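Local coordinates for cell division GTPase FtsZ, diverged (Clostridium botulinum C, PDB 3V3T), which is a divergent member of the tubulin/FtsZ family, pairing a Rossmann-like GTPase domain with a TubZ-type C-terminal domain, at residues 246-251 with 280-285; 10-15 with 92-97; 73-78 with 108-113; 130-135 with 165-170; 222-227 with 258-263. The protein carries 1 engineered substitution. All coordinates share one frame; numbering follows the deposited sequence.

Contact 1: residues 246-251 with 280-285; sequences EFMGIS and NIVVAT
Thr285 faces both Glu246 and Phe247 at one end of an antiparallel strand pair in the TubZ-type C-terminal domain, and this two-to-one pairing is a classic beta bulge. Thr285 O takes a bond of 2.7 Å from Glu246 N, whereas the one from Phe247 N is weak. The Thr285 hydroxyl stands between its own backbone N and carbonyl carbon (chi1 66°), from where OG1 donates to Phe247 O at 2.8 Å, tilted out of the carbonyl plane. Thr285 N binds the same oxygen nearly head-on, so two donors of one residue grip Phe247 O. The Phe247 ring leads away from 280-285 toward Met209, Arg269 and Arg270, leaving its CB 3.5 Å from Thr285 OG1.

On the other face, Met248, Ile250, Val282 and Ala284 all turn to helix 258-265. Met248, with CG anti to the backbone N (chi1 180°), slants across Val282, its CG 3.9 Å from Val282 CG1. Gly249 has no side chain beside Val283; the two are joined by a reciprocal pair of backbone bonds, Gly249 N to Val283 O at 2.7 Å and Val283 N to Gly249 O at 2.8 Å. Beyond it Ser251 and Ile281 share a face and a second reciprocal pair of backbone bonds. Ser251 OG is held by Asn276 ND2, while Ser251 CB lies 3.9 Å from Ile281 CG2. The same methyl, Ile281 CG2, stands 3.4 Å from Ser251 O.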
# COMPACT_ATOMS: atom_id res chain seq x y z
N GLU A 246 9.10 -9.70 9.62
CA GLU A 246 9.88 -9.05 10.65
C GLU A 246 9.03 -8.86 11.92
O GLU A 246 9.27 -9.51 12.93
CB GLU A 246 10.43 -7.72 10.12
CG GLU A 246 11.92 -7.51 10.35
CD GLU A 246 12.79 -8.65 9.85
OE1 GLU A 246 12.45 -9.26 8.82
OE2 GLU A 246 13.82 -8.92 10.48
N PHE A 247 8.05 -7.96 11.87
CA PHE A 247 7.13 -7.79 12.98
C PHE A 247 5.74 -8.24 12.54
O PHE A 247 5.31 -7.95 11.43
CB PHE A 247 7.04 -6.34 13.43
CG PHE A 247 8.32 -5.77 13.96
CD1 PHE A 247 9.35 -6.60 14.35
CD2 PHE A 247 8.48 -4.40 14.07
CE1 PHE A 247 10.53 -6.07 14.85
CE2 PHE A 247 9.64 -3.87 14.57
CZ PHE A 247 10.67 -4.70 14.96
N MET A 248 5.05 -8.96 13.42
CA MET A 248 3.69 -9.38 13.16
C MET A 248 2.74 -8.82 14.22
O MET A 248 3.06 -8.82 15.40
CB MET A 248 3.60 -10.90 13.14
CG MET A 248 2.23 -11.44 12.88
SD MET A 248 2.22 -13.25 12.80
CE MET A 248 3.06 -13.53 11.26
N GLY A 249 1.60 -8.30 13.77
CA GLY A 249 0.59 -7.81 14.69
C GLY A 249 -0.64 -8.69 14.63
O GLY A 249 -1.12 -9.03 13.54
N ILE A 250 -1.15 -9.08 15.79
CA ILE A 250 -2.29 -9.99 15.86
C ILE A 250 -3.35 -9.44 16.79
O ILE A 250 -3.10 -9.27 17.98
CB ILE A 250 -1.85 -11.38 16.36
CG1 ILE A 250 -0.87 -12.02 15.38
CG2 ILE A 250 -3.06 -12.30 16.57
CD1 ILE A 250 -0.20 -13.26 15.93
N SER A 251 -4.53 -9.15 16.26
CA SER A 251 -5.66 -8.76 17.10
C SER A 251 -6.90 -9.61 16.78
O SER A 251 -7.41 -9.59 15.66
CB SER A 251 -5.97 -7.27 16.94
OG SER A 251 -7.09 -6.90 17.74
N ASN A 280 -10.88 -10.32 13.31
CA ASN A 280 -9.64 -11.06 13.50
C ASN A 280 -8.66 -10.66 12.43
O ASN A 280 -8.87 -10.91 11.24
CB ASN A 280 -9.88 -12.56 13.45
CG ASN A 280 -10.84 -13.01 14.51
OD1 ASN A 280 -10.51 -13.03 15.70
ND2 ASN A 280 -12.05 -13.38 14.09
N ILE A 281 -7.58 -10.02 12.86
CA ILE A 281 -6.69 -9.40 11.90
C ILE A 281 -5.23 -9.71 12.20
O ILE A 281 -4.79 -9.67 13.35
CB ILE A 281 -6.98 -7.88 11.80
CG1 ILE A 281 -5.94 -7.18 10.93
CG2 ILE A 281 -7.02 -7.26 13.17
CD1 ILE A 281 -6.30 -5.73 10.61
N VAL A 282 -4.50 -10.06 11.14
CA VAL A 282 -3.07 -10.25 11.21
C VAL A 282 -2.39 -9.24 10.29
O VAL A 282 -2.75 -9.11 9.11
CB VAL A 282 -2.66 -11.66 10.74
CG1 VAL A 282 -1.14 -11.86 10.87
CG2 VAL A 282 -3.43 -12.74 11.50
N VAL A 283 -1.40 -8.54 10.82
CA VAL A 283 -0.58 -7.67 10.01
C VAL A 283 0.84 -8.21 10.02
O VAL A 283 1.45 -8.32 11.08
CB VAL A 283 -0.56 -6.25 10.58
CG1 VAL A 283 0.27 -5.33 9.69
CG2 VAL A 283 -1.98 -5.73 10.72
N ALA A 284 1.34 -8.56 8.84
CA ALA A 284 2.70 -9.06 8.69
C ALA A 284 3.56 -8.03 7.96
O ALA A 284 3.21 -7.61 6.86
CB ALA A 284 2.69 -10.39 7.93
N THR A 285 4.66 -7.62 8.57
CA THR A 285 5.49 -6.56 8.00
C THR A 285 6.93 -7.04 7.82
O THR A 285 7.38 -7.94 8.50
CB THR A 285 5.51 -5.32 8.92
OG1 THR A 285 6.16 -5.64 10.15
CG2 THR A 285 4.08 -4.85 9.22

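Contact 2: residues 10-15 with 92-97; sequences APIGQG and VIFVAT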
# COMPACT_ATOMS: atom_id res chain seq x y z
N ALA A 10 0.01 10.63 -0.28
CA ALA A 10 0.20 11.37 -1.51
C ALA A 10 -0.16 10.48 -2.68
O ALA A 10 0.71 9.91 -3.33
CB ALA A 10 1.64 11.84 -1.61
N PRO A 11 -1.47 10.35 -2.95
CA PRO A 11 -1.89 9.63 -4.15
C PRO A 11 -1.46 10.43 -5.37
O PRO A 11 -1.52 11.67 -5.36
CB PRO A 11 -3.41 9.60 -4.03
CG PRO A 11 -3.74 10.77 -3.16
CD PRO A 11 -2.59 10.95 -2.21
N ILE A 12 -1.02 9.73 -6.41
CA ILE A 12 -0.54 10.36 -7.62
C ILE A 12 -1.21 9.69 -8.81
O ILE A 12 -1.02 8.49 -9.04
CB ILE A 12 1.00 10.26 -7.75
CG1 ILE A 12 1.68 11.09 -6.65
CG2 ILE A 12 1.47 10.70 -9.15
CD1 ILE A 12 3.16 11.08 -6.69
N GLY A 13 -2.00 10.46 -9.55
CA GLY A 13 -2.75 9.91 -10.67
C GLY A 13 -4.16 9.48 -10.28
O GLY A 13 -4.56 9.56 -9.12
N GLN A 14 -4.91 9.00 -11.27
CA GLN A 14 -6.32 8.70 -11.07
C GLN A 14 -6.55 7.54 -10.08
O GLN A 14 -7.25 7.70 -9.08
CB GLN A 14 -6.97 8.39 -12.42
CG GLN A 14 -8.48 8.39 -12.39
CD GLN A 14 -9.07 7.97 -13.73
OE1 GLN A 14 -8.98 6.80 -14.13
NE2 GLN A 14 -9.66 8.92 -14.44
N GLY A 15 -5.96 6.38 -10.37
CA GLY A 15 -6.16 5.19 -9.56
C GLY A 15 -5.80 5.38 -8.10
O GLY A 15 -6.58 5.06 -7.21
N VAL A 92 4.82 9.28 5.35
CA VAL A 92 4.34 9.76 4.07
C VAL A 92 4.16 8.54 3.16
O VAL A 92 5.09 7.76 2.93
CB VAL A 92 5.35 10.76 3.45
CG1 VAL A 92 4.83 11.31 2.16
CG2 VAL A 92 5.64 11.90 4.41
N ILE A 93 2.95 8.35 2.65
CA ILE A 93 2.67 7.17 1.86
C ILE A 93 2.16 7.56 0.49
O ILE A 93 1.09 8.14 0.36
CB ILE A 93 1.67 6.22 2.57
CG1 ILE A 93 2.19 5.88 3.99
CG2 ILE A 93 1.46 4.93 1.75
CD1 ILE A 93 1.15 5.07 4.85
N PHE A 94 2.97 7.27 -0.52
CA PHE A 94 2.57 7.54 -1.88
C PHE A 94 1.72 6.37 -2.34
O PHE A 94 1.92 5.23 -1.92
CB PHE A 94 3.81 7.68 -2.78
CG PHE A 94 4.65 8.86 -2.45
CD1 PHE A 94 4.44 10.07 -3.10
CD2 PHE A 94 5.65 8.78 -1.49
CE1 PHE A 94 5.21 11.18 -2.78
CE2 PHE A 94 6.43 9.87 -1.18
CZ PHE A 94 6.20 11.09 -1.83
N VAL A 95 0.77 6.66 -3.21
CA VAL A 95 -0.17 5.66 -3.66
C VAL A 95 -0.35 5.79 -5.16
O VAL A 95 -0.65 6.88 -5.66
CB VAL A 95 -1.52 5.85 -2.99
CG1 VAL A 95 -2.44 4.71 -3.33
CG2 VAL A 95 -1.35 5.96 -1.46
N ALA A 96 -0.16 4.71 -5.90
CA ALA A 96 -0.31 4.78 -7.34
C ALA A 96 -0.81 3.49 -7.96
O ALA A 96 -0.45 2.39 -7.53
CB ALA A 96 1.02 5.18 -7.98
N THR A 97 -1.61 3.64 -9.01
CA THR A 97 -1.91 2.54 -9.91
C THR A 97 -0.71 2.44 -10.85
O THR A 97 -0.42 3.37 -11.61
CB THR A 97 -3.21 2.81 -10.70
OG1 THR A 97 -4.31 2.79 -9.79
CG2 THR A 97 -3.45 1.74 -11.74
O HOH W 1 -2.33 6.45 -9.84
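Phe94 lies against Ala10 and Ile12 where strands 7-11 and 91-97 run parallel at the centre of the Rossmann-like sheet of the GTPase domain; the glycine-rich turn that follows into helix 14-26 probably corresponds to loop T1 of tubulin and FtsZ. From the backbone outward, Phe94 CB stands 3.9 Å from Ala10 O. CG swings anti to the carbonyl carbon (chi1 -66°), and CD1 then comes within 3.6 Å of Ala10 CB, a methyl that approaches the ring obliquely. The same CD1 is 3.9 Å from Ile12 CD1, the isoleucine lying beside the phenylalanine and pointing the same way. CE1 still meets Ala10 CB, and beyond it the ring reaches helix 101-117, touching Thr107 and Ile110.

Three backbone bonds hold the strands. Ala10 N donates to Ile93 O at 2.8 Å. Val95 N reaches Ala10 O at 3.3 Å, and Ile12 N donates to Val95 O. On the other face Pro11 packs against Val95. Past Ile12 the direct backbone pairing stops and a water bridges the two chain segments: it donates to Ile12 O at 2.6 Å and accepts from Thr97 N at 3.0 Å. Gly13 sits at the N-cap of the helix. Two residues on, Gly15 presents bare backbone to the threonine side chain that points at it, and Thr97 OG1 approaches Gly15 CA to 3.0 Å.

Contact 3: residues 73-78 with 108-113; sequences TYYKQI and PPILGL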
# COMPACT_ATOMS: atom_id res chain seq x y z
N THR A 73 10.05 19.60 -13.53
CA THR A 73 10.38 20.89 -12.94
C THR A 73 9.64 21.15 -11.63
O THR A 73 10.00 22.05 -10.87
CB THR A 73 10.12 22.05 -13.93
OG1 THR A 73 8.79 21.95 -14.45
CG2 THR A 73 11.11 22.00 -15.07
N TYR A 74 8.61 20.35 -11.35
CA TYR A 74 7.74 20.58 -10.20
C TYR A 74 7.90 19.58 -9.04
O TYR A 74 7.19 19.67 -8.04
CB TYR A 74 6.26 20.62 -10.65
CG TYR A 74 5.92 21.79 -11.54
CD1 TYR A 74 5.44 22.98 -11.01
CD2 TYR A 74 6.06 21.70 -12.92
CE1 TYR A 74 5.13 24.06 -11.82
CE2 TYR A 74 5.74 22.78 -13.74
CZ TYR A 74 5.28 23.95 -13.18
OH TYR A 74 4.96 25.02 -13.98
N TYR A 75 8.81 18.62 -9.17
CA TYR A 75 8.97 17.61 -8.11
C TYR A 75 9.18 18.26 -6.74
O TYR A 75 8.64 17.79 -5.74
CB TYR A 75 10.14 16.67 -8.41
CG TYR A 75 9.90 15.71 -9.56
CD1 TYR A 75 8.61 15.47 -10.02
CD2 TYR A 75 10.95 15.06 -10.18
CE1 TYR A 75 8.38 14.59 -11.07
CE2 TYR A 75 10.74 14.18 -11.22
CZ TYR A 75 9.45 13.95 -11.66
OH TYR A 75 9.24 13.08 -12.71
N LYS A 76 9.95 19.34 -6.72
CA LYS A 76 10.28 20.01 -5.47
C LYS A 76 9.14 20.87 -4.93
O LYS A 76 8.98 20.99 -3.71
CB LYS A 76 11.56 20.83 -5.62
CG LYS A 76 12.80 19.99 -5.92
CD LYS A 76 14.08 20.81 -5.82
CE LYS A 76 14.44 21.12 -4.38
NZ LYS A 76 15.67 21.96 -4.28
N GLN A 77 8.37 21.47 -5.82
CA GLN A 77 7.16 22.15 -5.39
C GLN A 77 6.20 21.13 -4.79
O GLN A 77 5.60 21.36 -3.74
CB GLN A 77 6.48 22.89 -6.54
CG GLN A 77 7.19 24.14 -7.01
CD GLN A 77 6.23 25.19 -7.53
OE1 GLN A 77 5.01 25.08 -7.36
NE2 GLN A 77 6.77 26.23 -8.18
N ILE A 78 6.06 19.99 -5.45
CA ILE A 78 5.15 18.96 -4.97
C ILE A 78 5.52 18.53 -3.56
O ILE A 78 4.68 18.50 -2.66
CB ILE A 78 5.16 17.74 -5.90
CG1 ILE A 78 4.65 18.12 -7.30
CG2 ILE A 78 4.34 16.60 -5.28
CD1 ILE A 78 4.41 16.92 -8.21
N PRO A 108 7.83 7.27 -8.60
CA PRO A 108 9.17 6.85 -8.18
C PRO A 108 10.13 8.03 -7.96
O PRO A 108 10.78 8.10 -6.92
CB PRO A 108 9.64 5.95 -9.33
CG PRO A 108 8.37 5.41 -9.91
CD PRO A 108 7.38 6.56 -9.81
N PRO A 109 10.21 8.96 -8.92
CA PRO A 109 11.15 10.06 -8.66
C PRO A 109 10.76 10.86 -7.42
O PRO A 109 11.63 11.15 -6.59
CB PRO A 109 11.03 10.94 -9.91
CG PRO A 109 10.44 10.07 -10.96
CD PRO A 109 9.59 9.05 -10.24
N ILE A 110 9.49 11.21 -7.28
CA ILE A 110 9.08 12.03 -6.13
C ILE A 110 9.36 11.32 -4.81
O ILE A 110 9.85 11.92 -3.86
CB ILE A 110 7.61 12.47 -6.21
CG1 ILE A 110 7.40 13.34 -7.43
CG2 ILE A 110 7.25 13.29 -5.01
CD1 ILE A 110 6.10 14.09 -7.40
N LEU A 111 9.06 10.03 -4.76
CA LEU A 111 9.37 9.23 -3.58
C LEU A 111 10.89 9.15 -3.34
O LEU A 111 11.36 9.40 -2.24
CB LEU A 111 8.74 7.85 -3.73
CG LEU A 111 9.09 6.65 -2.85
CD1 LEU A 111 9.10 7.02 -1.40
CD2 LEU A 111 8.01 5.61 -3.12
N GLY A 112 11.66 8.85 -4.38
CA GLY A 112 13.10 8.80 -4.24
C GLY A 112 13.68 10.14 -3.78
O GLY A 112 14.58 10.19 -2.94
N LEU A 113 13.17 11.23 -4.35
CA LEU A 113 13.64 12.56 -4.02
C LEU A 113 13.25 12.99 -2.60
O LEU A 113 14.07 13.60 -1.89
CB LEU A 113 13.14 13.56 -5.05
CG LEU A 113 13.51 15.02 -4.81
CD1 LEU A 113 15.01 15.16 -4.67
CD2 LEU A 113 13.01 15.88 -5.94
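Tyr75 and Ile110 are turned against each other by matching first torsions, CG of the tyrosine (chi1 -70°) and CG1 of the isoleucine (chi1 -62°) each standing anti to its own carbonyl carbon. The extended second torsion of Ile110 (chi2 -166°) then carries CD1 onward to Ile78. Two para-related atoms of the tyrosine ring make the closest approaches, both oblique: CD1 lies 3.6 Å from Ile110 CG1, and CE2 lies 3.5 Å from Pro109 CB. The proline ring continues toward the phenol end, where Pro109 CG is 3.7 Å from Tyr75 OH. Pro109 and Ile110 thus both slant across the tyrosine from the same side of its ring.

Leu113 comes in at the root of Tyr75, its CD2 3.9 Å from Tyr75 CB. The same methyl meets the aliphatic start of Lys76, crossing that chain at about a right angle. Deeper in, Ile78 and Ile110 also cross at about a right angle, and their tips pack closely, Ile78 CD1 to Ile110 CD1 at 3.4 Å. Ile110 CD1 additionally touches Ile78 CG2 at 3.7 Å, so both branches of Ile78 touch that methyl. No hydrogen bond joins the segments, and the contact is essentially apolar.

Ile79 extends it along the first helix, and Tyr52 and Ile54 flank Ile78. Helices 75-85 and 101-117, joined in the chain through strand 91-97, thus pack side by side as part of a helical layer over the parallel sheet, the arrangement of a Rossmann-like alpha/beta domain.

Contact 4: residues 130-135 with 165-170; sequences PKATED and DNNKRE
Lys131 reaches over Asn166 to the backbone at the end of segment 165-170, and its ammonium group makes the polar core of the contact. The chain runs extended as far as CE and bends only at the last torsion (chi4 -64°), which sets NZ among three backbone carbonyls. NZ donates to Arg169 O at 2.7 Å, in the carbonyl plane, to Glu170 O at 2.9 Å, from above the plane of that second carbonyl, and to Asn166 O at a longer 3.3 Å. The three carbonyl dipoles would be expected to stabilise the positive charge.

In a second kind of bond a backbone N-H meets a side chain. Ala132 N points straight at Asn167 OD1, 2.7 Å away with an N-H...O angle of 178°. Asn167 is itself steadied by an Asx turn, its N donating to Asp165 OD1 at 2.7 Å from above the carboxylate plane. One water accepts from both Lys131 N and Asn166 ND2.

Apolar contact is slight: the Lys131 and Asn166 side chains cross at about a right angle, with Lys131 CG 3.8 Å from Asn166 CB.

On one side Lys131 opens a type I turn ending at Glu134. The contact joins two loops that follow neighbouring parallel strands, 122-129 and 160-165; the first leads into helix 136-152, which covers Pro130, and the second into helix 172-187, against which Asn166 and Arg169 rest.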
# COMPACT_ATOMS: atom_id res chain seq x y z
N PRO A 130 -1.54 -4.36 -12.35
CA PRO A 130 -2.66 -4.47 -13.29
C PRO A 130 -3.13 -5.92 -13.47
O PRO A 130 -2.33 -6.83 -13.27
CB PRO A 130 -2.04 -3.97 -14.60
CG PRO A 130 -0.58 -4.32 -14.48
CD PRO A 130 -0.24 -4.17 -13.02
N LYS A 131 -4.39 -6.12 -13.85
CA LYS A 131 -4.90 -7.44 -14.19
C LYS A 131 -4.12 -8.02 -15.37
O LYS A 131 -3.64 -7.27 -16.24
CB LYS A 131 -6.36 -7.37 -14.66
CG LYS A 131 -7.40 -6.97 -13.65
CD LYS A 131 -8.75 -6.87 -14.37
CE LYS A 131 -9.89 -6.54 -13.42
NZ LYS A 131 -10.08 -7.64 -12.42
N ALA A 132 -4.03 -9.35 -15.41
CA ALA A 132 -3.46 -10.08 -16.56
C ALA A 132 -4.09 -9.73 -17.91
O ALA A 132 -3.44 -9.88 -18.95
CB ALA A 132 -3.55 -11.59 -16.33
N THR A 133 -5.34 -9.30 -17.91
CA THR A 133 -6.02 -9.00 -19.16
C THR A 133 -5.66 -7.63 -19.73
O THR A 133 -5.92 -7.36 -20.89
CB THR A 133 -7.56 -9.07 -19.02
OG1 THR A 133 -7.99 -8.21 -17.96
CG2 THR A 133 -8.01 -10.50 -18.75
N GLU A 134 -5.05 -6.78 -18.92
CA GLU A 134 -4.65 -5.47 -19.41
C GLU A 134 -3.64 -5.66 -20.52
O GLU A 134 -3.07 -6.75 -20.66
CB GLU A 134 -4.06 -4.61 -18.27
CG GLU A 134 -5.01 -4.39 -17.10
CD GLU A 134 -6.33 -3.75 -17.52
OE1 GLU A 134 -6.41 -2.51 -17.55
OE2 GLU A 134 -7.28 -4.50 -17.83
N ASP A 135 -3.39 -4.61 -21.29
CA ASP A 135 -2.49 -4.72 -22.44
C ASP A 135 -1.03 -4.41 -22.15
O ASP A 135 -0.64 -4.14 -21.01
CB ASP A 135 -3.00 -3.85 -23.58
CG ASP A 135 -4.22 -4.44 -24.24
OD1 ASP A 135 -4.14 -5.62 -24.65
OD2 ASP A 135 -5.25 -3.75 -24.33
N ASP A 165 -2.92 -6.34 -5.89
CA ASP A 165 -3.00 -7.07 -7.15
C ASP A 165 -4.43 -7.07 -7.74
O ASP A 165 -5.32 -7.77 -7.24
CB ASP A 165 -2.51 -8.50 -6.95
CG ASP A 165 -2.46 -9.31 -8.23
OD1 ASP A 165 -2.97 -8.83 -9.28
OD2 ASP A 165 -1.91 -10.44 -8.20
N ASN A 166 -4.64 -6.29 -8.80
CA ASN A 166 -5.95 -6.22 -9.43
C ASN A 166 -6.45 -7.56 -9.97
O ASN A 166 -7.63 -7.69 -10.27
CB ASN A 166 -5.96 -5.21 -10.58
CG ASN A 166 -6.38 -3.84 -10.14
OD1 ASN A 166 -6.93 -3.65 -9.05
ND2 ASN A 166 -6.12 -2.85 -10.98
N ASN A 167 -5.56 -8.55 -10.13
CA ASN A 167 -6.03 -9.87 -10.56
C ASN A 167 -6.93 -10.51 -9.50
O ASN A 167 -7.67 -11.43 -9.81
CB ASN A 167 -4.86 -10.83 -10.85
CG ASN A 167 -4.27 -10.65 -12.25
OD1 ASN A 167 -4.98 -10.74 -13.26
ND2 ASN A 167 -2.95 -10.43 -12.31
N LYS A 168 -6.86 -10.04 -8.26
CA LYS A 168 -7.49 -10.76 -7.15
C LYS A 168 -8.97 -10.45 -6.95
O LYS A 168 -9.65 -11.12 -6.18
CB LYS A 168 -6.72 -10.52 -5.84
CG LYS A 168 -5.27 -11.01 -5.83
CD LYS A 168 -5.13 -12.41 -6.42
CE LYS A 168 -5.63 -13.49 -5.47
NZ LYS A 168 -4.91 -13.40 -4.17
N ARG A 169 -9.48 -9.43 -7.64
CA ARG A 169 -10.91 -9.09 -7.58
C ARG A 169 -11.44 -8.68 -8.94
O ARG A 169 -10.69 -8.21 -9.80
CB ARG A 169 -11.16 -7.96 -6.58
CG ARG A 169 -10.81 -8.28 -5.14
CD ARG A 169 -11.88 -9.15 -4.46
NE ARG A 169 -11.57 -9.34 -3.05
CZ ARG A 169 -10.68 -10.21 -2.59
NH1 ARG A 169 -10.45 -10.33 -1.29
NH2 ARG A 169 -10.01 -10.99 -3.44
N GLU A 170 -12.75 -8.83 -9.12
CA GLU A 170 -13.39 -8.45 -10.38
C GLU A 170 -13.22 -6.96 -10.71
O GLU A 170 -12.75 -6.62 -11.79
CB GLU A 170 -14.87 -8.82 -10.35
CG GLU A 170 -15.55 -8.73 -11.71
CD GLU A 170 -17.06 -8.86 -11.63
OE1 GLU A 170 -17.68 -9.29 -12.63
OE2 GLU A 170 -17.63 -8.53 -10.56
O HOH W 2 -6.05 -3.54 -14.16

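Contact 5: residues 222-227 with 258-263; sequences EDIQVA and VEAIKS
Gln225 brings the flat group of this helix-helix contact, a carboxamide carried on a chain extended beyond CG, toward Ala260 and Ser263 in the TubZ-type C-terminal domain. Its OE1 stops 4.0 Å from Ser263 OG, a proximity rather than a hydrogen bond, and the firmer touch is lower down, where Gln225 CG lies 3.9 Å from Ala260 CB. The other flat group, the carboxylate of Asp223, turns back on its own helix as the N-cap: OD2 receives Val226 N at 3.1 Å on its anti lone pair, and a weak bond from Gln225 N adds to it.

The apolar part rests on Ile224. With CG1 anti to the backbone N (chi1 -173°), its two branches divide the work: CG2 meets the Ala260 methyl, so that Ala260 CB touches both Ile224 and Gln225, while the longer arm goes to Ile261. Phe218 and Val256 also border Ile224, and Leu228 meets Ile261 from one turn further along helix 224-233. The two isoleucines cross at about a right angle, with Ile224 CD1 3.6 Å from Ile261 CG1 and 3.8 Å from Ile261 CD1.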
# COMPACT_ATOMS: atom_id res chain seq x y z
N GLU A 222 -14.18 -21.16 11.35
CA GLU A 222 -13.49 -22.42 11.09
C GLU A 222 -12.12 -22.55 11.74
O GLU A 222 -11.65 -21.64 12.43
CB GLU A 222 -13.41 -22.70 9.58
CG GLU A 222 -13.11 -21.48 8.73
CD GLU A 222 -13.22 -21.74 7.23
OE1 GLU A 222 -13.10 -22.91 6.82
OE2 GLU A 222 -13.42 -20.77 6.47
N ASP A 223 -11.48 -23.70 11.54
CA ASP A 223 -10.13 -23.92 12.00
C ASP A 223 -9.24 -22.72 11.61
O ASP A 223 -9.33 -22.21 10.50
CB ASP A 223 -9.59 -25.22 11.40
CG ASP A 223 -8.13 -25.44 11.69
OD1 ASP A 223 -7.83 -26.24 12.60
OD2 ASP A 223 -7.27 -24.83 11.02
N ILE A 224 -8.41 -22.27 12.54
CA ILE A 224 -7.67 -21.04 12.31
C ILE A 224 -6.66 -21.16 11.16
O ILE A 224 -6.48 -20.20 10.41
CB ILE A 224 -6.99 -20.52 13.60
CG1 ILE A 224 -6.38 -19.15 13.36
CG2 ILE A 224 -5.93 -21.49 14.10
CD1 ILE A 224 -5.92 -18.50 14.63
N GLN A 225 -6.04 -22.32 10.99
CA GLN A 225 -5.15 -22.54 9.85
C GLN A 225 -5.92 -22.49 8.52
O GLN A 225 -5.45 -21.92 7.53
CB GLN A 225 -4.38 -23.85 9.97
CG GLN A 225 -3.35 -23.88 11.09
CD GLN A 225 -2.54 -25.17 11.11
OE1 GLN A 225 -1.75 -25.44 10.19
NE2 GLN A 225 -2.72 -25.98 12.15
N VAL A 226 -7.11 -23.09 8.50
CA VAL A 226 -7.95 -23.08 7.30
C VAL A 226 -8.44 -21.67 6.97
O VAL A 226 -8.42 -21.25 5.82
CB VAL A 226 -9.16 -24.06 7.42
CG1 VAL A 226 -10.03 -24.01 6.17
CG2 VAL A 226 -8.67 -25.47 7.69
N ALA A 227 -8.88 -20.94 7.99
CA ALA A 227 -9.39 -19.59 7.78
C ALA A 227 -8.31 -18.66 7.23
O ALA A 227 -8.59 -17.81 6.39
CB ALA A 227 -9.96 -19.03 9.06
N VAL A 258 -1.22 -18.68 18.49
CA VAL A 258 -0.34 -17.81 17.72
C VAL A 258 0.68 -18.59 16.89
O VAL A 258 1.13 -18.12 15.85
CB VAL A 258 0.39 -16.81 18.63
CG1 VAL A 258 1.67 -16.35 18.00
CG2 VAL A 258 -0.52 -15.63 18.93
N GLU A 259 1.04 -19.78 17.34
CA GLU A 259 1.98 -20.60 16.58
C GLU A 259 1.37 -21.12 15.28
O GLU A 259 2.07 -21.33 14.30
CB GLU A 259 2.52 -21.77 17.42
CG GLU A 259 3.93 -22.18 17.03
CD GLU A 259 4.94 -21.04 17.21
OE1 GLU A 259 4.72 -20.18 18.10
OE2 GLU A 259 5.94 -21.00 16.46
N ALA A 260 0.06 -21.33 15.27
CA ALA A 260 -0.62 -21.77 14.06
C ALA A 260 -0.76 -20.65 13.03
O ALA A 260 -0.79 -20.90 11.83
CB ALA A 260 -1.99 -22.37 14.39
N ILE A 261 -0.86 -19.41 13.50
CA ILE A 261 -0.95 -18.27 12.59
C ILE A 261 0.38 -18.09 11.90
O ILE A 261 0.44 -17.87 10.70
CB ILE A 261 -1.32 -16.97 13.33
CG1 ILE A 261 -2.74 -17.05 13.90
CG2 ILE A 261 -1.15 -15.74 12.41
CD1 ILE A 261 -3.15 -15.85 14.70
N LYS A 262 1.46 -18.15 12.68
CA LYS A 262 2.81 -18.03 12.14
C LYS A 262 3.05 -19.16 11.13
O LYS A 262 3.74 -18.99 10.13
CB LYS A 262 3.83 -18.10 13.27
CG LYS A 262 3.78 -16.92 14.23
CD LYS A 262 4.70 -17.12 15.42
CE LYS A 262 4.63 -15.93 16.37
NZ LYS A 262 5.41 -16.13 17.63
N SER A 263 2.44 -20.30 11.40
CA SER A 263 2.59 -21.45 10.54
C SER A 263 2.06 -21.16 9.13
O SER A 263 2.64 -21.59 8.13
CB SER A 263 1.87 -22.66 11.15
OG SER A 263 1.89 -23.76 10.26

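Overall arrangement
From the N terminus, 10-15 opens contact 2 and 73-78 opens contact 3 before 92-97 and then 108-113 close them, so the two loops cross; Phe94 packing on Ile110 joins them, sheet to helical layer. Contact 4 follows in series, tying the ends of the next two parallel strands, its nearest atoms about 5 Å from contact 2. In the C-terminal domain contacts 5 and 1 cross in the same way: 222-227, 246-251, 258-263, 280-285. Ile250 and Val282 meet Val258 and Ile261 there, setting helix 258-265 on the strand pair. Contacts 1 and 2, with centres 24 Å apart, both reach the same mixed sheet, in its C-terminal and GTPase-domain parts.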